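Local coordinates for ribosomal RNA small subunit methyltransferase E (Legionella pneumophila, PDB 5O95), which probably methylates the N3 position of a specific uridine in 16S ribosomal RNA, using S-adenosyl-L-methionine as methyl donor, at residues 77-83 against 238-244; 159-164 against 209-215; 168-174 against 190-196; 179-185 against 216-220. One frame throughout, in Å; residues are numbered along the deposited sequence. Where two conformers were deposited one is given.

Contact 1. Residues 77-83 against 238-244; sequences RESPLKI and LQAAGGD
Ser79 OG donates to Gln239 OE1 across 2.7 Å, the direct hydrogen bond between the chain entering strand 82-88 and the last turn of helix 227-242. The donor lies 18° from the plane of the amide carbonyl. The hydroxyl stands anti to the backbone N (chi1 172°), which turns it to the helix, and the Gln239 chain, bent at chi2 (-72°), brings its amide to meet it. Ser79 OG also accepts from Leu81 N at 3.1 Å, closing an ST turn, so the hydroxyl is held as both donor and acceptor. On the other amide atom, Gln239 NE2 reaches Leu105 O in a weak bond.

A second polar link runs through water 1, which donates to Glu78 O at 2.9 Å and also to Asp244 OD2. The carboxylate of Asp244 rests beside CA and CB of Ser79, while its OD1 forms a salt bridge with Arg223 of the second subunit.

Apolar contacts fill the other end. Ile83 CD1 packs on Leu238 CB at 3.9 Å and also touches the Gln239 amide. Leu81 CB lies 3.7 Å from Gly243 CA, and Leu81 CD2 reaches back to the Leu238 carbonyl.

The Asp244 side chain, probably kept ionised by Arg223 of the second subunit, sets a negative charge across the dimer interface beside a residue that binds S-adenosyl-L-methionine.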
# COMPACT_ATOMS: atom_id res chain seq x y z
N ARG B 77 7.91 19.38 -3.18
CA ARG B 77 7.91 17.96 -3.53
C ARG B 77 6.54 17.51 -4.00
O ARG B 77 6.19 16.33 -3.86
CB ARG B 77 8.40 17.10 -2.37
CG ARG B 77 9.84 17.36 -2.02
CD ARG B 77 10.36 16.41 -0.93
NE ARG B 77 11.77 16.70 -0.71
CZ ARG B 77 12.21 17.50 0.26
NH1 ARG B 77 11.37 18.03 1.14
NH2 ARG B 77 13.53 17.74 0.35
N GLU B 78 5.78 18.42 -4.61
CA GLU B 78 4.46 18.11 -5.13
C GLU B 78 4.54 17.55 -6.55
O GLU B 78 5.42 17.90 -7.34
CB GLU B 78 3.59 19.37 -5.14
CG GLU B 78 3.37 19.97 -3.74
CD GLU B 78 2.76 18.97 -2.77
OE1 GLU B 78 1.61 18.53 -3.03
OE2 GLU B 78 3.41 18.61 -1.76
N SER B 79 3.58 16.64 -6.87
CA SER B 79 3.53 16.10 -8.21
C SER B 79 2.84 17.09 -9.14
O SER B 79 1.88 17.77 -8.73
CB SER B 79 2.73 14.80 -8.21
OG SER B 79 2.52 14.38 -9.55
N PRO B 80 3.30 17.20 -10.38
CA PRO B 80 2.59 18.02 -11.38
C PRO B 80 1.24 17.47 -11.77
O PRO B 80 0.43 18.20 -12.36
CB PRO B 80 3.55 18.04 -12.57
CG PRO B 80 4.32 16.77 -12.43
CD PRO B 80 4.50 16.55 -10.96
N LEU B 81 0.98 16.19 -11.52
CA LEU B 81 -0.35 15.63 -11.75
C LEU B 81 -1.12 15.74 -10.44
O LEU B 81 -0.70 15.18 -9.43
CB LEU B 81 -0.21 14.16 -12.16
CG LEU B 81 -1.51 13.37 -12.28
CD1 LEU B 81 -2.29 13.82 -13.52
CD2 LEU B 81 -1.24 11.85 -12.37
N LYS B 82 -2.22 16.50 -10.45
CA LYS B 82 -3.02 16.71 -9.24
C LYS B 82 -4.16 15.70 -9.22
O LYS B 82 -5.10 15.81 -10.01
CB LYS B 82 -3.59 18.13 -9.22
CG LYS B 82 -2.59 19.21 -9.52
CD LYS B 82 -1.43 19.14 -8.58
CE LYS B 82 -0.46 20.27 -8.91
NZ LYS B 82 0.88 20.14 -8.26
N ILE B 83 -4.05 14.71 -8.35
CA ILE B 83 -5.06 13.66 -8.25
C ILE B 83 -6.00 14.03 -7.12
O ILE B 83 -5.56 14.35 -6.01
CB ILE B 83 -4.41 12.30 -7.97
CG1 ILE B 83 -3.34 11.99 -9.02
CG2 ILE B 83 -5.48 11.22 -7.91
CD1 ILE B 83 -2.58 10.70 -8.74
N LEU B 238 -1.20 5.94 -11.46
CA LEU B 238 -1.47 7.24 -12.07
C LEU B 238 -0.28 8.18 -11.94
O LEU B 238 0.05 8.89 -12.89
CB LEU B 238 -2.71 7.87 -11.42
CG LEU B 238 -4.00 7.09 -11.67
CD1 LEU B 238 -5.14 7.71 -10.86
CD2 LEU B 238 -4.34 7.08 -13.16
N GLN B 239 0.40 8.18 -10.79
CA GLN B 239 1.58 9.03 -10.65
C GLN B 239 2.72 8.57 -11.54
O GLN B 239 3.51 9.39 -12.00
CB GLN B 239 2.06 9.06 -9.21
CG GLN B 239 1.14 9.82 -8.25
CD GLN B 239 1.17 11.34 -8.44
OE1 GLN B 239 1.64 11.87 -9.45
NE2 GLN B 239 0.63 12.04 -7.45
N ALA B 240 2.84 7.27 -11.76
CA ALA B 240 3.89 6.82 -12.68
C ALA B 240 3.55 7.20 -14.11
O ALA B 240 4.42 7.67 -14.86
CB ALA B 240 4.07 5.31 -12.52
N ALA B 241 2.28 7.03 -14.51
CA ALA B 241 1.88 7.29 -15.89
C ALA B 241 1.91 8.78 -16.22
O ALA B 241 2.38 9.17 -17.30
CB ALA B 241 0.49 6.70 -16.15
N GLY B 242 1.46 9.64 -15.30
CA GLY B 242 1.30 11.04 -15.63
C GLY B 242 1.90 12.02 -14.64
O GLY B 242 1.83 13.24 -14.86
N GLY B 243 2.51 11.51 -13.57
CA GLY B 243 3.05 12.37 -12.53
C GLY B 243 4.54 12.18 -12.38
O GLY B 243 5.25 12.02 -13.38
N ASP B 244 5.03 12.15 -11.14
CA ASP B 244 6.46 12.24 -10.91
C ASP B 244 7.08 10.96 -10.37
O ASP B 244 8.16 11.00 -9.79
CB ASP B 244 6.79 13.42 -9.99
CG ASP B 244 6.09 13.33 -8.63
OD1 ASP B 244 5.36 12.35 -8.36
OD2 ASP B 244 6.31 14.26 -7.83
O HOH W 1 7.60 16.34 -8.50

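Contact 2. Residues 159-164 against 209-215; sequences LDQFVR and LTSGHGF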
# COMPACT_ATOMS: atom_id res chain seq x y z
N LEU B 159 -22.06 10.39 -3.44
CA LEU B 159 -21.53 10.21 -4.79
C LEU B 159 -22.15 11.19 -5.78
O LEU B 159 -21.46 11.70 -6.67
CB LEU B 159 -21.78 8.77 -5.24
CG LEU B 159 -21.37 8.40 -6.67
CD1 LEU B 159 -19.85 8.22 -6.80
CD2 LEU B 159 -22.09 7.14 -7.11
N ASP B 160 -23.45 11.47 -5.65
CA ASP B 160 -24.09 12.35 -6.63
C ASP B 160 -23.53 13.77 -6.55
O ASP B 160 -23.30 14.40 -7.59
CB ASP B 160 -25.62 12.34 -6.48
CG ASP B 160 -26.09 12.81 -5.12
OD1 ASP B 160 -25.29 12.89 -4.18
OD2 ASP B 160 -27.30 13.08 -5.00
N GLN B 161 -23.31 14.28 -5.34
CA GLN B 161 -22.65 15.58 -5.22
C GLN B 161 -21.24 15.54 -5.79
O GLN B 161 -20.81 16.49 -6.46
CB GLN B 161 -22.61 16.04 -3.76
CG GLN B 161 -21.97 17.40 -3.61
CD GLN B 161 -22.13 17.99 -2.22
OE1 GLN B 161 -22.63 17.33 -1.31
NE2 GLN B 161 -21.69 19.23 -2.05
N PHE B 162 -20.50 14.46 -5.56
CA PHE B 162 -19.13 14.41 -6.05
C PHE B 162 -19.07 14.46 -7.57
O PHE B 162 -18.29 15.21 -8.15
CB PHE B 162 -18.38 13.19 -5.52
CG PHE B 162 -16.95 13.16 -5.94
CD1 PHE B 162 -15.99 13.84 -5.21
CD2 PHE B 162 -16.57 12.48 -7.09
CE1 PHE B 162 -14.66 13.83 -5.62
CE2 PHE B 162 -15.25 12.48 -7.51
CZ PHE B 162 -14.30 13.15 -6.77
N VAL B 163 -19.89 13.65 -8.24
CA VAL B 163 -19.84 13.66 -9.70
C VAL B 163 -20.38 14.96 -10.27
O VAL B 163 -19.93 15.42 -11.33
CB VAL B 163 -20.48 12.40 -10.31
CG1 VAL B 163 -19.89 11.15 -9.67
CG2 VAL B 163 -22.00 12.43 -10.19
N ARG B 164 -21.35 15.60 -9.59
CA ARG B 164 -21.90 16.85 -10.10
C ARG B 164 -20.85 17.95 -10.09
O ARG B 164 -20.78 18.76 -11.02
CB ARG B 164 -23.14 17.23 -9.29
CG ARG B 164 -23.32 18.72 -9.06
CD ARG B 164 -24.74 19.06 -8.61
NE ARG B 164 -25.24 18.14 -7.59
CZ ARG B 164 -25.14 18.34 -6.28
NH1 ARG B 164 -24.56 19.44 -5.82
NH2 ARG B 164 -25.62 17.44 -5.44
N LEU B 209 -25.14 7.31 -13.05
CA LEU B 209 -24.81 8.65 -12.61
C LEU B 209 -23.34 8.98 -12.88
O LEU B 209 -23.03 10.06 -13.39
CB LEU B 209 -25.13 8.78 -11.12
CG LEU B 209 -25.09 10.15 -10.47
CD1 LEU B 209 -26.22 11.02 -11.00
CD2 LEU B 209 -25.23 9.94 -8.99
N THR B 210 -22.43 8.07 -12.54
CA THR B 210 -21.01 8.32 -12.78
C THR B 210 -20.71 8.40 -14.28
O THR B 210 -20.02 9.32 -14.73
CB THR B 210 -20.13 7.28 -12.07
OG1 THR B 210 -20.35 5.97 -12.63
CG2 THR B 210 -20.42 7.24 -10.57
N SER B 211 -21.22 7.45 -15.06
CA SER B 211 -20.95 7.47 -16.50
C SER B 211 -21.60 8.67 -17.17
O SER B 211 -21.02 9.25 -18.11
CB SER B 211 -21.37 6.16 -17.16
OG SER B 211 -22.75 5.91 -16.99
N GLY B 212 -22.78 9.08 -16.71
CA GLY B 212 -23.43 10.27 -17.25
C GLY B 212 -22.67 11.55 -16.96
O GLY B 212 -22.88 12.55 -17.65
N HIS B 213 -21.81 11.55 -15.94
CA HIS B 213 -20.94 12.68 -15.67
C HIS B 213 -19.54 12.49 -16.21
O HIS B 213 -18.63 13.24 -15.82
CB HIS B 213 -20.91 13.01 -14.18
CG HIS B 213 -22.19 13.58 -13.67
ND1 HIS B 213 -23.33 12.83 -13.51
CD2 HIS B 213 -22.52 14.84 -13.28
CE1 HIS B 213 -24.31 13.59 -13.05
NE2 HIS B 213 -23.84 14.82 -12.91
N GLY B 214 -19.33 11.50 -17.08
CA GLY B 214 -18.04 11.35 -17.75
C GLY B 214 -16.97 10.60 -17.00
O GLY B 214 -15.81 10.65 -17.41
N PHE B 215 -17.31 9.91 -15.92
CA PHE B 215 -16.35 9.07 -15.22
C PHE B 215 -16.15 7.77 -16.00
O PHE B 215 -17.12 7.05 -16.29
CB PHE B 215 -16.78 8.82 -13.78
CG PHE B 215 -16.47 9.97 -12.86
CD1 PHE B 215 -17.28 11.10 -12.85
CD2 PHE B 215 -15.35 9.94 -12.05
CE1 PHE B 215 -16.98 12.18 -12.02
CE2 PHE B 215 -15.04 11.02 -11.22
CZ PHE B 215 -15.85 12.13 -11.21
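Leu209 O is gripped twice by His213: the ring ND1-H donates to it at 2.8 Å, tilted 21° from the carbonyl plane, and the backbone N adds a weak bond. Together these hold the imidazole against the end of helix 204-212, which finishes in a Schellman motif. Gly214, at positive phi, is its C-prime residue; Phe215 N bonds to Thr210 O at 3.0 Å, and Gly214 N to Ser211 O.

Helix 159-165 lies against this helix end, with Val163 at the centre of the contact. Its chi1 of -52° aims the two methyls at different partners. CG2 sits over the middle of one face of the His213 ring, a CH-pi contact 3.7 Å from the centroid, while CG1 reaches Thr210 CG2 and, at 3.9 Å, Phe215 CE1. One turn earlier, at the start of the helix, Leu159 straddles Thr210 CG2 with both of its terminal methyls, their side chains crossing at about a right angle.

Both helices belong to the same layer on the parallel sheet of the methyltransferase domain: Leu159, Phe162, Val163 and Phe215 all rest on Ile195 of strand 191-196. The Phe162 ring, which also meets His84 edge-to-face, brings its CE2 to 3.8 Å from Phe215 CZ. Nearer the solvent, Leu209 CD2 meets Asp160 CB at 3.5 Å.

Contact 3. Residues 168-174 against 190-196; sequences EHLKLIL and PDVALII
Neighbouring parallel strands of the methyltransferase sheet, 170-174 and 191-196, meet in register, Leu172 beside Leu194 and Ile173 beside Ile195. The ladder runs from Ala193 N to Leu170 O at 2.9 Å, then Leu172 N to Ala193 O, Ile195 N to Leu172 O, and Leu174 N to Ile195 O at 3.0 Å. Ahead of it, the straight bond from His169 N to Asp191 OD1 (2.8 Å, 176° at the hydrogen) comes from above the carboxylate plane. One face of the His169 ring takes Pro190 CG over its centre, 3.6 Å from the centroid, as a CH-pi contact.

This sheet is the core of the SPOUT domain, with strand 191-196 lying between 82-88 and 170-174. Its two faces carry different packing. Leu194, whose CD1 touches Leu172 CB at 4.1 Å, points to helix 227-242. On the opposite face Ile195 CB meets Ile173 CG1 at 3.9 Å, and Ile195 faces helix 159-165.

Glu168, bent at chi2 (79°), lays its chain against strand 191-196 and brings OE1 to 3.4 Å from Ala193 CB, while its OE2 bonds to His84 ND1. At the far end of the pair lies Leu174, which binds S-adenosyl-L-methionine in this protein.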
# COMPACT_ATOMS: atom_id res chain seq x y z
N GLU B 168 -12.30 18.00 -12.87
CA GLU B 168 -11.00 17.53 -13.32
C GLU B 168 -11.04 17.12 -14.79
O GLU B 168 -12.07 16.66 -15.30
CB GLU B 168 -10.55 16.33 -12.46
CG GLU B 168 -10.07 16.69 -11.05
CD GLU B 168 -11.20 16.96 -10.07
OE1 GLU B 168 -12.36 16.64 -10.40
OE2 GLU B 168 -10.93 17.48 -8.97
N HIS B 169 -9.91 17.28 -15.48
CA HIS B 169 -9.88 17.03 -16.92
C HIS B 169 -10.04 15.56 -17.26
O HIS B 169 -10.61 15.21 -18.30
CB HIS B 169 -8.59 17.56 -17.55
CG HIS B 169 -8.52 19.05 -17.63
ND1 HIS B 169 -7.79 19.72 -18.59
CD2 HIS B 169 -9.10 20.01 -16.86
CE1 HIS B 169 -7.91 21.02 -18.41
NE2 HIS B 169 -8.70 21.23 -17.37
N LEU B 170 -9.54 14.68 -16.40
CA LEU B 170 -9.69 13.24 -16.57
C LEU B 170 -10.45 12.71 -15.36
O LEU B 170 -10.11 13.05 -14.22
CB LEU B 170 -8.32 12.57 -16.67
CG LEU B 170 -8.32 11.03 -16.74
CD1 LEU B 170 -9.05 10.54 -18.00
CD2 LEU B 170 -6.88 10.52 -16.71
N LYS B 171 -11.48 11.91 -15.60
CA LYS B 171 -12.34 11.43 -14.52
C LYS B 171 -12.46 9.92 -14.63
O LYS B 171 -12.93 9.40 -15.64
CB LYS B 171 -13.71 12.12 -14.59
CG LYS B 171 -13.62 13.63 -14.38
CD LYS B 171 -14.97 14.33 -14.37
CE LYS B 171 -15.54 14.46 -15.77
NZ LYS B 171 -16.62 15.51 -15.83
N LEU B 172 -11.99 9.23 -13.60
CA LEU B 172 -11.90 7.78 -13.62
C LEU B 172 -12.63 7.19 -12.42
O LEU B 172 -12.72 7.79 -11.35
CB LEU B 172 -10.45 7.32 -13.57
CG LEU B 172 -9.58 7.85 -14.70
CD1 LEU B 172 -8.13 7.47 -14.41
CD2 LEU B 172 -10.02 7.29 -16.03
N ILE B 173 -13.16 5.98 -12.61
CA ILE B 173 -13.78 5.25 -11.53
C ILE B 173 -13.28 3.81 -11.60
O ILE B 173 -13.24 3.22 -12.67
CB ILE B 173 -15.32 5.34 -11.61
CG1 ILE B 173 -15.99 4.56 -10.47
CG2 ILE B 173 -15.82 4.94 -12.99
CD1 ILE B 173 -17.46 4.93 -10.31
N LEU B 174 -12.87 3.27 -10.45
CA LEU B 174 -12.47 1.87 -10.37
C LEU B 174 -13.73 1.00 -10.42
O LEU B 174 -14.43 0.85 -9.42
CB LEU B 174 -11.67 1.59 -9.11
CG LEU B 174 -10.18 1.90 -9.18
CD1 LEU B 174 -9.53 1.51 -7.88
CD2 LEU B 174 -9.56 1.14 -10.34
N PRO B 190 -3.32 18.44 -16.36
CA PRO B 190 -3.27 18.97 -14.99
C PRO B 190 -3.74 18.05 -13.87
O PRO B 190 -3.07 17.97 -12.84
CB PRO B 190 -4.18 20.20 -15.05
CG PRO B 190 -5.16 19.89 -16.14
CD PRO B 190 -4.42 19.03 -17.15
N ASP B 191 -4.88 17.38 -14.05
CA ASP B 191 -5.54 16.80 -12.90
C ASP B 191 -6.37 15.58 -13.29
O ASP B 191 -6.67 15.35 -14.47
CB ASP B 191 -6.41 17.83 -12.16
CG ASP B 191 -7.40 18.55 -13.07
OD1 ASP B 191 -7.53 18.19 -14.25
OD2 ASP B 191 -8.05 19.49 -12.58
N VAL B 192 -6.73 14.82 -12.27
CA VAL B 192 -7.53 13.61 -12.45
C VAL B 192 -8.37 13.42 -11.20
O VAL B 192 -7.89 13.61 -10.08
CB VAL B 192 -6.63 12.39 -12.77
CG1 VAL B 192 -5.56 12.21 -11.72
CG2 VAL B 192 -7.47 11.11 -12.92
N ALA B 193 -9.64 13.07 -11.40
CA ALA B 193 -10.52 12.66 -10.32
C ALA B 193 -10.63 11.14 -10.39
O ALA B 193 -10.80 10.58 -11.47
CB ALA B 193 -11.91 13.29 -10.45
N LEU B 194 -10.47 10.49 -9.24
CA LEU B 194 -10.52 9.03 -9.17
C LEU B 194 -11.48 8.64 -8.07
O LEU B 194 -11.28 9.00 -6.90
CB LEU B 194 -9.13 8.47 -8.84
CG LEU B 194 -9.03 6.98 -8.54
CD1 LEU B 194 -9.33 6.18 -9.79
CD2 LEU B 194 -7.64 6.69 -7.98
N ILE B 195 -12.51 7.87 -8.43
CA ILE B 195 -13.48 7.33 -7.49
C ILE B 195 -13.10 5.89 -7.17
O ILE B 195 -13.02 5.05 -8.08
CB ILE B 195 -14.90 7.38 -8.07
CG1 ILE B 195 -15.33 8.82 -8.30
CG2 ILE B 195 -15.88 6.69 -7.11
CD1 ILE B 195 -16.68 8.97 -8.92
N ILE B 196 -12.87 5.60 -5.90
CA ILE B 196 -12.72 4.23 -5.40
C ILE B 196 -13.94 3.95 -4.55
O ILE B 196 -14.16 4.63 -3.53
CB ILE B 196 -11.45 4.08 -4.57
CG1 ILE B 196 -10.28 4.62 -5.39
CG2 ILE B 196 -11.28 2.64 -4.10
CD1 ILE B 196 -9.08 3.81 -5.31

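Contact 4. Residues 179-185 against 216-220; sequences SKTWRDY and LPLSL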
# COMPACT_ATOMS: atom_id res chain seq x y z
N SER B 179 -14.36 -1.74 -18.41
CA SER B 179 -13.15 -1.08 -17.96
C SER B 179 -12.07 -1.10 -19.04
O SER B 179 -12.04 -1.96 -19.93
CB SER B 179 -12.61 -1.72 -16.68
OG SER B 179 -12.27 -3.08 -16.89
N LYS B 180 -11.19 -0.10 -18.96
CA LYS B 180 -9.96 -0.04 -19.74
C LYS B 180 -8.81 0.16 -18.76
O LYS B 180 -9.01 0.54 -17.61
CB LYS B 180 -10.01 1.12 -20.75
CG LYS B 180 -11.16 1.04 -21.75
CD LYS B 180 -11.18 2.24 -22.67
CE LYS B 180 -12.42 2.23 -23.58
NZ LYS B 180 -12.49 1.02 -24.43
N THR B 181 -7.58 -0.12 -19.21
CA THR B 181 -6.44 0.00 -18.33
C THR B 181 -5.86 1.41 -18.43
O THR B 181 -6.29 2.24 -19.24
CB THR B 181 -5.35 -1.03 -18.65
OG1 THR B 181 -4.58 -0.59 -19.78
CG2 THR B 181 -5.94 -2.40 -18.93
N TRP B 182 -4.84 1.67 -17.61
CA TRP B 182 -4.20 2.98 -17.60
C TRP B 182 -3.67 3.36 -18.98
O TRP B 182 -3.55 4.56 -19.29
CB TRP B 182 -3.07 2.99 -16.56
CG TRP B 182 -1.91 2.08 -16.94
CD1 TRP B 182 -1.74 0.77 -16.58
CD2 TRP B 182 -0.77 2.43 -17.73
NE1 TRP B 182 -0.57 0.28 -17.11
CE2 TRP B 182 0.05 1.28 -17.82
CE3 TRP B 182 -0.36 3.61 -18.36
CZ2 TRP B 182 1.25 1.28 -18.52
CZ3 TRP B 182 0.84 3.60 -19.07
CH2 TRP B 182 1.63 2.44 -19.14
N ARG B 183 -3.34 2.37 -19.82
CA ARG B 183 -2.77 2.67 -21.12
C ARG B 183 -3.76 3.32 -22.07
O ARG B 183 -3.34 3.93 -23.06
CB ARG B 183 -2.25 1.38 -21.77
CG ARG B 183 -1.13 0.72 -20.99
CD ARG B 183 -0.61 -0.51 -21.74
NE ARG B 183 0.82 -0.71 -21.47
CZ ARG B 183 1.30 -1.53 -20.55
NH1 ARG B 183 0.46 -2.25 -19.81
NH2 ARG B 183 2.61 -1.64 -20.37
N ASP B 184 -5.06 3.21 -21.81
CA ASP B 184 -6.08 3.72 -22.72
C ASP B 184 -6.60 5.09 -22.32
O ASP B 184 -7.51 5.61 -22.98
CB ASP B 184 -7.26 2.75 -22.78
CG ASP B 184 -6.84 1.36 -23.20
OD1 ASP B 184 -6.10 1.23 -24.19
OD2 ASP B 184 -7.24 0.39 -22.51
N TYR B 185 -6.08 5.68 -21.25
CA TYR B 185 -6.55 6.99 -20.82
C TYR B 185 -5.41 7.99 -20.84
O TYR B 185 -4.26 7.63 -20.59
CB TYR B 185 -7.13 6.91 -19.40
CG TYR B 185 -8.37 6.07 -19.33
CD1 TYR B 185 -9.50 6.40 -20.07
CD2 TYR B 185 -8.42 4.93 -18.52
CE1 TYR B 185 -10.64 5.62 -20.01
CE2 TYR B 185 -9.56 4.15 -18.47
CZ TYR B 185 -10.67 4.51 -19.21
OH TYR B 185 -11.81 3.74 -19.16
N LEU B 216 -14.90 7.49 -16.36
CA LEU B 216 -14.56 6.37 -17.22
C LEU B 216 -13.99 5.22 -16.40
O LEU B 216 -13.17 5.44 -15.51
CB LEU B 216 -13.51 6.81 -18.25
CG LEU B 216 -13.93 7.99 -19.12
CD1 LEU B 216 -12.82 8.37 -20.10
CD2 LEU B 216 -15.22 7.71 -19.86
N PRO B 217 -14.39 3.98 -16.69
CA PRO B 217 -14.04 2.85 -15.81
C PRO B 217 -12.60 2.39 -15.99
O PRO B 217 -12.14 2.16 -17.11
CB PRO B 217 -15.02 1.75 -16.22
CG PRO B 217 -15.40 2.09 -17.65
CD PRO B 217 -15.36 3.60 -17.73
N LEU B 218 -11.91 2.22 -14.86
CA LEU B 218 -10.51 1.81 -14.84
C LEU B 218 -10.39 0.44 -14.18
O LEU B 218 -11.06 0.17 -13.18
CB LEU B 218 -9.70 2.82 -14.03
CG LEU B 218 -8.21 2.54 -13.86
CD1 LEU B 218 -7.52 2.62 -15.21
CD2 LEU B 218 -7.61 3.57 -12.90
N SER B 219 -9.55 -0.42 -14.75
CA SER B 219 -9.21 -1.68 -14.11
C SER B 219 -7.80 -1.60 -13.55
O SER B 219 -6.98 -0.78 -13.97
CB SER B 219 -9.27 -2.84 -15.11
OG SER B 219 -8.40 -2.62 -16.22
N LEU B 220 -7.52 -2.50 -12.60
CA LEU B 220 -6.20 -2.63 -11.99
C LEU B 220 -5.87 -4.11 -11.78
O LEU B 220 -5.57 -4.55 -10.67
CB LEU B 220 -6.08 -1.84 -10.68
CG LEU B 220 -6.06 -0.31 -10.81
CD1 LEU B 220 -6.15 0.34 -9.43
CD2 LEU B 220 -4.82 0.21 -11.57
O HOH W 2 -9.70 -3.41 -18.28
O HOH W 3 -4.70 0.01 -15.34
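With CG beside the backbone N and anti to the carbonyl carbon (chi1 -66°), the Tyr185 ring extends to strand 216-218, where the hydroxyl donates to Pro217 O at 2.6 Å. Leu218, its CG anti to the backbone N (chi1 178°), turns CD1 back to the edge of that ring, 4.1 Å from Tyr185 CE2. Leu216 CD1 approaches obliquely, 3.5 Å from CE1 of the tyrosine.

Pro217 O is held by two donors from opposite faces of its carbonyl plane. Tyr185 OH stands above one face, and Lys180 N approaches from the other at 3.1 Å. Ser219 N returns a bond to Lys180 O, also at 3.1 Å, which makes a single backbone bridge of Lys180 with Leu218.

The loop between strands 170-174 and 191-196 thus borders the outermost strand of the sheet, in the C-terminal region that SPOUT methyltransferases fold as a trefoil knot. Leu220, just beyond strand 216-218, binds S-adenosyl-L-methionine in this protein.

Two waters extend the bridge. Water 2 donates to Ser179 OG, itself also hydrogen-bonded to Pro176 O, and is hydrogen-bonded to Ser219 OG; water 3 takes the Trp182 N-H at 2.8 Å and donates to Ser219 O. Thr181 OG1 accepts from Arg183 N at 3.2 Å in an ST turn at the start of the 3-10 segment, and Trp182 NE1 bonds to Ala240 O of the second subunit.

In the fold
From the N terminus, contact 1 opens at 77-83 and closes only at 238-244, so its loop encloses the other three. Within it, 159-164 waits for 209-215, and contact 3 is nested inside that loop. Contact 4 crosses both: 179-185 falls inside the loops of contacts 2 and 3, but its partner 216-220 follows them. In space contact 3 lies between contacts 1 and 4 in the parallel sheet. Lys82 of contact 1 pairs with 190-192 along one border, and Leu216 and Leu218 of contact 4 pair with 171-173 along the other, while His213 O of contact 2 takes a hydrogen bond from Lys171 NZ. Contacts 1 and 4 meet through Ala241 and Trp182, and both touch the second subunit.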